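Local coordinates for uncharacterized protein (Legionella pneumophila subsp. pneumophila, PDB 4WRP) that is of unknown function but is classed among Legionella effector proteins, this chain being its C-terminal all-helical domain of the DUF5617 family, at residues A[26-31]-A[38-43]; A[19-24]-A[42-47]. All blocks are in the same frame, centred on the assembly; numbering follows the deposited sequence.

Overall arrangement
Both contacts are made on helix 34-49, and together they illustrate how one helix can receive, at successive positions, a neighbouring helix and the loop that follows it. In contact 2, the end of helix 6-21 packs on Val44; in contact 1, the connection leaving that helix returns past Ala40, one turn earlier. The centres of the two contacts lie about 8 Å apart, and the segments 38-43 and 42-47 share Arg42 and Thr43. His26 joins them directly: its NE2 makes a weak hydrogen bond to Ile20 O (3.0 Å), and its CE1 lies 3.8 Å from CG2 of Val44. Separately, Met21 CE reaches Ile41 CG1 at 3.8 Å. Contact 2 is the buried one of the pair and contact 1 lies nearer the surface.

Contact 1. Residues A[26-31]-A[38-43]; sequences HQLHRN and IHAIRT
Leu28 and His26 both converge on the methyl group of Ala40, a small apolar contact in which a loop is laid against a helix. The van der Waals part is carried by one branch of the leucine: CD1 of Leu28 meets CB of Ala40 at 3.6 Å. Two torsions put this methyl there, chi1 (-75°) setting CG beside the backbone N and chi2 (169°) extending CD1 to the alanine. The imidazole of His26 approaches the same methyl obliquely and less closely, ND1 being 4.4 Å from Ala40 CB.

No hydrogen bond crosses between the segments. What holds the imidazole comes from elsewhere in the chain: Trp55 stacks on the ring of His26, and the ring's NE2 makes a weak hydrogen bond to the backbone oxygen of Ile20. Farther along the loop, Asn31 N donates to His29 ND1 at 3.1 Å.

Met21 of helix 6-21 touches both His26 and Ala40. The loop between helices 6-21 and 34-49 thus touches the latter at Ala40, while Ile38 and Ile41 of the same helix meet helix 90-98.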
loop_
_atom_site.group_PDB
_atom_site.type_symbol
_atom_site.label_atom_id
_atom_site.label_comp_id
_atom_site.label_asym_id
_atom_site.label_seq_id
_atom_site.Cartn_x
_atom_site.Cartn_y
_atom_site.Cartn_z
ATOM N N HIS A 26 0.593 18.272 9.245
ATOM C CA HIS A 26 -0.729 18.026 8.702
ATOM C C HIS A 26 -1.801 18.811 9.425
ATOM O O HIS A 26 -2.895 18.971 8.882
ATOM C CB HIS A 26 -1.096 16.559 8.765
ATOM C CG HIS A 26 -0.317 15.706 7.830
ATOM N ND1 HIS A 26 -0.455 15.777 6.456
ATOM C CD2 HIS A 26 0.608 14.751 8.070
ATOM C CE1 HIS A 26 0.351 14.896 5.897
ATOM N NE2 HIS A 26 1.003 14.260 6.857
ATOM N N GLN A 27 -1.523 19.223 10.661
ATOM C CA GLN A 27 -2.512 19.945 11.475
ATOM C C GLN A 27 -3.859 19.203 11.466
ATOM O O GLN A 27 -4.901 19.792 11.199
ATOM C CB GLN A 27 -2.698 21.389 10.965
ATOM C CG GLN A 27 -1.437 22.249 10.930
ATOM C CD GLN A 27 -1.076 22.859 12.274
ATOM O OE1 GLN A 27 0.102 22.926 12.646
ATOM N NE2 GLN A 27 -2.088 23.337 13.002
ATOM N N LEU A 28 -3.820 17.894 11.715
ATOM C CA LEU A 28 -5.027 17.090 11.817
ATOM C C LEU A 28 -5.280 16.743 13.268
ATOM O O LEU A 28 -4.373 16.491 14.032
ATOM C CB LEU A 28 -4.933 15.797 11.013
ATOM C CG LEU A 28 -5.058 15.964 9.499
ATOM C CD1 LEU A 28 -4.664 14.654 8.828
ATOM C CD2 LEU A 28 -6.443 16.437 9.086
ATOM N N HIS A 29 -6.543 16.699 13.614
ATOM C CA HIS A 29 -6.947 16.447 14.954
ATOM C C HIS A 29 -7.924 15.315 14.871
ATOM O O HIS A 29 -8.627 15.193 13.896
ATOM C CB HIS A 29 -7.604 17.723 15.465
ATOM C CG HIS A 29 -7.923 17.715 16.921
ATOM N ND1 HIS A 29 -9.008 17.043 17.439
ATOM C CD2 HIS A 29 -7.339 18.355 17.966
ATOM C CE1 HIS A 29 -9.061 17.238 18.744
ATOM N NE2 HIS A 29 -8.058 18.027 19.089
ATOM N N ARG A 30 -7.971 14.491 15.901
ATOM C CA ARG A 30 -8.925 13.391 15.996
ATOM C C ARG A 30 -10.385 13.738 15.716
ATOM O O ARG A 30 -11.144 12.889 15.263
ATOM C CB ARG A 30 -8.840 12.774 17.392
ATOM C CG ARG A 30 -7.984 11.522 17.434
ATOM C CD ARG A 30 -7.793 10.981 18.847
ATOM N NE ARG A 30 -8.735 11.550 19.815
ATOM C CZ ARG A 30 -9.155 10.925 20.915
ATOM N NH1 ARG A 30 -10.007 11.533 21.732
ATOM N NH2 ARG A 30 -8.732 9.696 21.208
ATOM N N ASN A 31 -10.784 14.967 16.033
ATOM C CA ASN A 31 -12.159 15.437 15.860
ATOM C C ASN A 31 -12.357 16.237 14.615
ATOM O O ASN A 31 -13.423 16.781 14.417
ATOM C CB ASN A 31 -12.620 16.247 17.076
ATOM C CG ASN A 31 -12.844 15.366 18.275
ATOM O OD1 ASN A 31 -13.396 14.265 18.147
ATOM N ND2 ASN A 31 -12.388 15.808 19.437
ATOM N N ILE A 38 -9.299 11.877 5.239
ATOM C CA ILE A 38 -9.243 11.152 3.967
ATOM C C ILE A 38 -8.490 11.929 2.938
ATOM O O ILE A 38 -7.650 11.380 2.264
ATOM C CB ILE A 38 -10.675 10.834 3.493
ATOM C CG1 ILE A 38 -11.271 9.797 4.456
ATOM C CG2 ILE A 38 -10.687 10.284 2.069
ATOM C CD1 ILE A 38 -12.747 9.483 4.247
ATOM N N HIS A 39 -8.761 13.224 2.804
ATOM C CA HIS A 39 -8.025 14.029 1.840
ATOM C C HIS A 39 -6.522 14.147 2.109
ATOM O O HIS A 39 -5.729 14.046 1.180
ATOM C CB HIS A 39 -8.604 15.444 1.667
ATOM C CG HIS A 39 -8.117 16.112 0.412
ATOM N ND1 HIS A 39 -7.231 17.175 0.429
ATOM C CD2 HIS A 39 -8.320 15.809 -0.891
ATOM C CE1 HIS A 39 -6.944 17.523 -0.811
ATOM N NE2 HIS A 39 -7.600 16.715 -1.631
ATOM N N ALA A 40 -6.123 14.337 3.358
ATOM C CA ALA A 40 -4.711 14.379 3.709
ATOM C C ALA A 40 -4.021 13.049 3.385
ATOM O O ALA A 40 -2.928 13.026 2.811
ATOM C CB ALA A 40 -4.547 14.727 5.206
ATOM N N ILE A 41 -4.705 11.939 3.686
ATOM C CA ILE A 41 -4.179 10.634 3.351
ATOM C C ILE A 41 -4.099 10.494 1.845
ATOM O O ILE A 41 -3.115 10.001 1.286
ATOM C CB ILE A 41 -5.083 9.522 3.918
ATOM C CG1 ILE A 41 -4.955 9.514 5.434
ATOM C CG2 ILE A 41 -4.683 8.159 3.350
ATOM C CD1 ILE A 41 -6.004 8.690 6.130
ATOM N N ARG A 42 -5.141 10.909 1.170
ATOM C CA ARG A 42 -5.114 10.839 -0.312
ATOM C C ARG A 42 -3.922 11.588 -0.913
ATOM O O ARG A 42 -3.199 11.092 -1.811
ATOM C CB ARG A 42 -6.395 11.398 -0.882
ATOM C CG ARG A 42 -6.460 11.185 -2.400
ATOM C CD ARG A 42 -7.368 12.161 -3.123
ATOM N NE ARG A 42 -7.355 11.831 -4.569
ATOM C CZ ARG A 42 -6.391 12.177 -5.428
ATOM N NH1 ARG A 42 -5.350 12.902 -5.017
ATOM N NH2 ARG A 42 -6.459 11.816 -6.730
ATOM N N THR A 43 -3.690 12.788 -0.395
ATOM C CA THR A 43 -2.536 13.578 -0.822
ATOM C C THR A 43 -1.207 12.848 -0.693
ATOM O O THR A 43 -0.410 12.810 -1.633
ATOM C CB THR A 43 -2.500 14.923 -0.080
ATOM O OG1 THR A 43 -3.728 15.580 -0.377
ATOM C CG2 THR A 43 -1.384 15.771 -0.598
#

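Contact 2. Residues A[19-24]-A[42-47]; sequences EIMNDP and RTVLDD
Val44 presents both of its methyl groups to the end of helix 6-21, where Ile20 and Met21, the latter a selenomethionine, receive them. This is the tight part of the contact. CG2 of Ile20 lies 3.8 Å from CG1 of Val44 and 4.0 Å from CG2 of Val44, so that one isoleucine methyl is shared between the two branches of the valine. Ile20 places this group by holding CG2 anti to the backbone N, and the isoleucine lies aslant the valine. Met21 arrives differently. Its CB sets out to one side of the opposing helix, but with CG anti to the carbonyl carbon a bend at chi2 (-46°) brings the selenium in, until SE is 3.7 Å from CG2 of Val44 and 3.9 Å from CB of Val44. A further bend at chi3 (-50°) then places CE against Ile41. The selenomethionine and the valine point in opposing senses as they pass. The nearest alpha carbons, those of Met21 and Val44, remain 8.0 Å apart, and the interface is wholly apolar.

On the looser side, Glu19, Arg42, Asp46 and Asp47 are partly exposed, Asn22 and Pro24 exposed. Arg42 and Asp46, one turn apart on helix 34-49, form a long ion pair (Arg42 NH1 to Asp46 OD2, 3.8 Å). Salt bridges also join Arg42 to Asp83, Asp46 to Lys50 and Glu19 to Lys58. At the helix end, Ile20 O accepts from Asp23 N and, weakly, from His26 NE2, which ties the following loop to the helix.

Trp56 touches Ile20, while Phe17 covers Val44. Consecutive helices joined by a loop thus meet through a small apolar patch, with Ile20 and Val44 buried, as in all-helical domains.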
loop_
_atom_site.group_PDB
_atom_site.type_symbol
_atom_site.label_atom_id
_atom_site.label_comp_id
_atom_site.label_asym_id
_atom_site.label_seq_id
_atom_site.Cartn_x
_atom_site.Cartn_y
_atom_site.Cartn_z
ATOM N N GLU A 19 4.506 7.294 10.033
ATOM C CA GLU A 19 5.373 8.389 10.443
ATOM C C GLU A 19 4.948 9.617 9.675
ATOM O O GLU A 19 4.736 10.674 10.256
ATOM C CB GLU A 19 6.864 8.102 10.221
ATOM C CG GLU A 19 7.720 9.346 10.528
ATOM C CD GLU A 19 9.223 9.102 10.590
ATOM O OE1 GLU A 19 9.650 7.939 10.778
ATOM O OE2 GLU A 19 9.995 10.096 10.482
ATOM N N ILE A 20 4.747 9.477 8.379
ATOM C CA ILE A 20 4.257 10.614 7.585
ATOM C C ILE A 20 2.922 11.176 8.083
ATOM O O ILE A 20 2.800 12.379 8.257
ATOM C CB ILE A 20 4.168 10.278 6.063
ATOM C CG1 ILE A 20 5.578 10.084 5.504
ATOM C CG2 ILE A 20 3.561 11.435 5.317
ATOM C CD1 ILE A 20 5.649 9.273 4.222
HETATM N N MSE A 21 1.914 10.331 8.328
HETATM C CA MSE A 21 0.616 10.839 8.700
HETATM C C MSE A 21 0.638 11.474 10.093
HETATM O O MSE A 21 -0.196 12.294 10.356
HETATM C CB MSE A 21 -0.472 9.767 8.718
HETATM C CG MSE A 21 -0.693 9.138 7.347
HETATM SE SE MSE A 21 -0.803 10.473 5.924
HETATM C CE MSE A 21 -2.099 11.773 6.585
ATOM N N ASN A 22 1.551 11.069 10.964
ATOM C CA ASN A 22 1.705 11.678 12.256
ATOM C C ASN A 22 2.551 12.963 12.234
ATOM O O ASN A 22 2.845 13.501 13.266
ATOM C CB ASN A 22 2.368 10.697 13.232
ATOM C CG ASN A 22 1.401 9.676 13.753
ATOM O OD1 ASN A 22 0.296 10.003 14.145
ATOM N ND2 ASN A 22 1.813 8.431 13.748
ATOM N N ASP A 23 2.988 13.405 11.059
ATOM C CA ASP A 23 3.716 14.650 10.939
ATOM C C ASP A 23 2.850 15.814 11.439
ATOM O O ASP A 23 1.701 15.982 11.011
ATOM C CB ASP A 23 4.152 14.887 9.485
ATOM C CG ASP A 23 5.177 16.014 9.345
ATOM O OD1 ASP A 23 4.961 17.139 9.811
ATOM O OD2 ASP A 23 6.244 15.754 8.792
ATOM N N PRO A 24 3.417 16.643 12.334
ATOM C CA PRO A 24 2.682 17.781 12.850
ATOM C C PRO A 24 2.250 18.778 11.747
ATOM O O PRO A 24 1.223 19.459 11.877
ATOM C CB PRO A 24 3.664 18.421 13.828
ATOM C CG PRO A 24 5.014 17.975 13.376
ATOM C CD PRO A 24 4.816 16.619 12.771
ATOM N N ARG A 42 -5.141 10.909 1.170
ATOM C CA ARG A 42 -5.114 10.839 -0.312
ATOM C C ARG A 42 -3.922 11.588 -0.913
ATOM O O ARG A 42 -3.199 11.092 -1.811
ATOM C CB ARG A 42 -6.395 11.398 -0.882
ATOM C CG ARG A 42 -6.460 11.185 -2.400
ATOM C CD ARG A 42 -7.368 12.161 -3.123
ATOM N NE ARG A 42 -7.355 11.831 -4.569
ATOM C CZ ARG A 42 -6.391 12.177 -5.428
ATOM N NH1 ARG A 42 -5.350 12.902 -5.017
ATOM N NH2 ARG A 42 -6.459 11.816 -6.730
ATOM N N THR A 43 -3.690 12.788 -0.395
ATOM C CA THR A 43 -2.536 13.578 -0.822
ATOM C C THR A 43 -1.207 12.848 -0.693
ATOM O O THR A 43 -0.410 12.810 -1.633
ATOM C CB THR A 43 -2.500 14.923 -0.080
ATOM O OG1 THR A 43 -3.728 15.580 -0.377
ATOM C CG2 THR A 43 -1.384 15.771 -0.598
ATOM N N VAL A 44 -1.000 12.243 0.471
ATOM C CA VAL A 44 0.214 11.525 0.738
ATOM C C VAL A 44 0.348 10.281 -0.147
ATOM O O VAL A 44 1.438 9.965 -0.637
ATOM C CB VAL A 44 0.254 11.155 2.230
ATOM C CG1 VAL A 44 1.331 10.140 2.526
ATOM C CG2 VAL A 44 0.438 12.450 3.031
ATOM N N LEU A 45 -0.733 9.544 -0.313
ATOM C CA LEU A 45 -0.702 8.376 -1.214
ATOM C C LEU A 45 -0.452 8.801 -2.646
ATOM O O LEU A 45 0.297 8.156 -3.367
ATOM C CB LEU A 45 -2.018 7.589 -1.124
ATOM C CG LEU A 45 -2.413 7.015 0.214
ATOM C CD1 LEU A 45 -3.775 6.322 -0.014
ATOM C CD2 LEU A 45 -1.389 6.047 0.746
ATOM N N ASP A 46 -1.076 9.882 -3.076
ATOM C CA ASP A 46 -0.846 10.321 -4.460
ATOM C C ASP A 46 0.623 10.688 -4.663
ATOM O O ASP A 46 1.222 10.301 -5.627
ATOM C CB ASP A 46 -1.769 11.482 -4.792
ATOM C CG ASP A 46 -1.827 11.776 -6.308
ATOM O OD1 ASP A 46 -1.769 10.861 -7.167
ATOM O OD2 ASP A 46 -1.946 12.953 -6.633
ATOM N N ASP A 47 1.205 11.402 -3.703
ATOM C CA ASP A 47 2.613 11.763 -3.763
ATOM C C ASP A 47 3.468 10.500 -3.871
ATOM O O ASP A 47 4.397 10.435 -4.685
ATOM C CB ASP A 47 3.004 12.648 -2.565
ATOM C CG ASP A 47 4.466 13.023 -2.577
ATOM O OD1 ASP A 47 4.895 13.556 -3.630
ATOM O OD2 ASP A 47 5.173 12.764 -1.549
#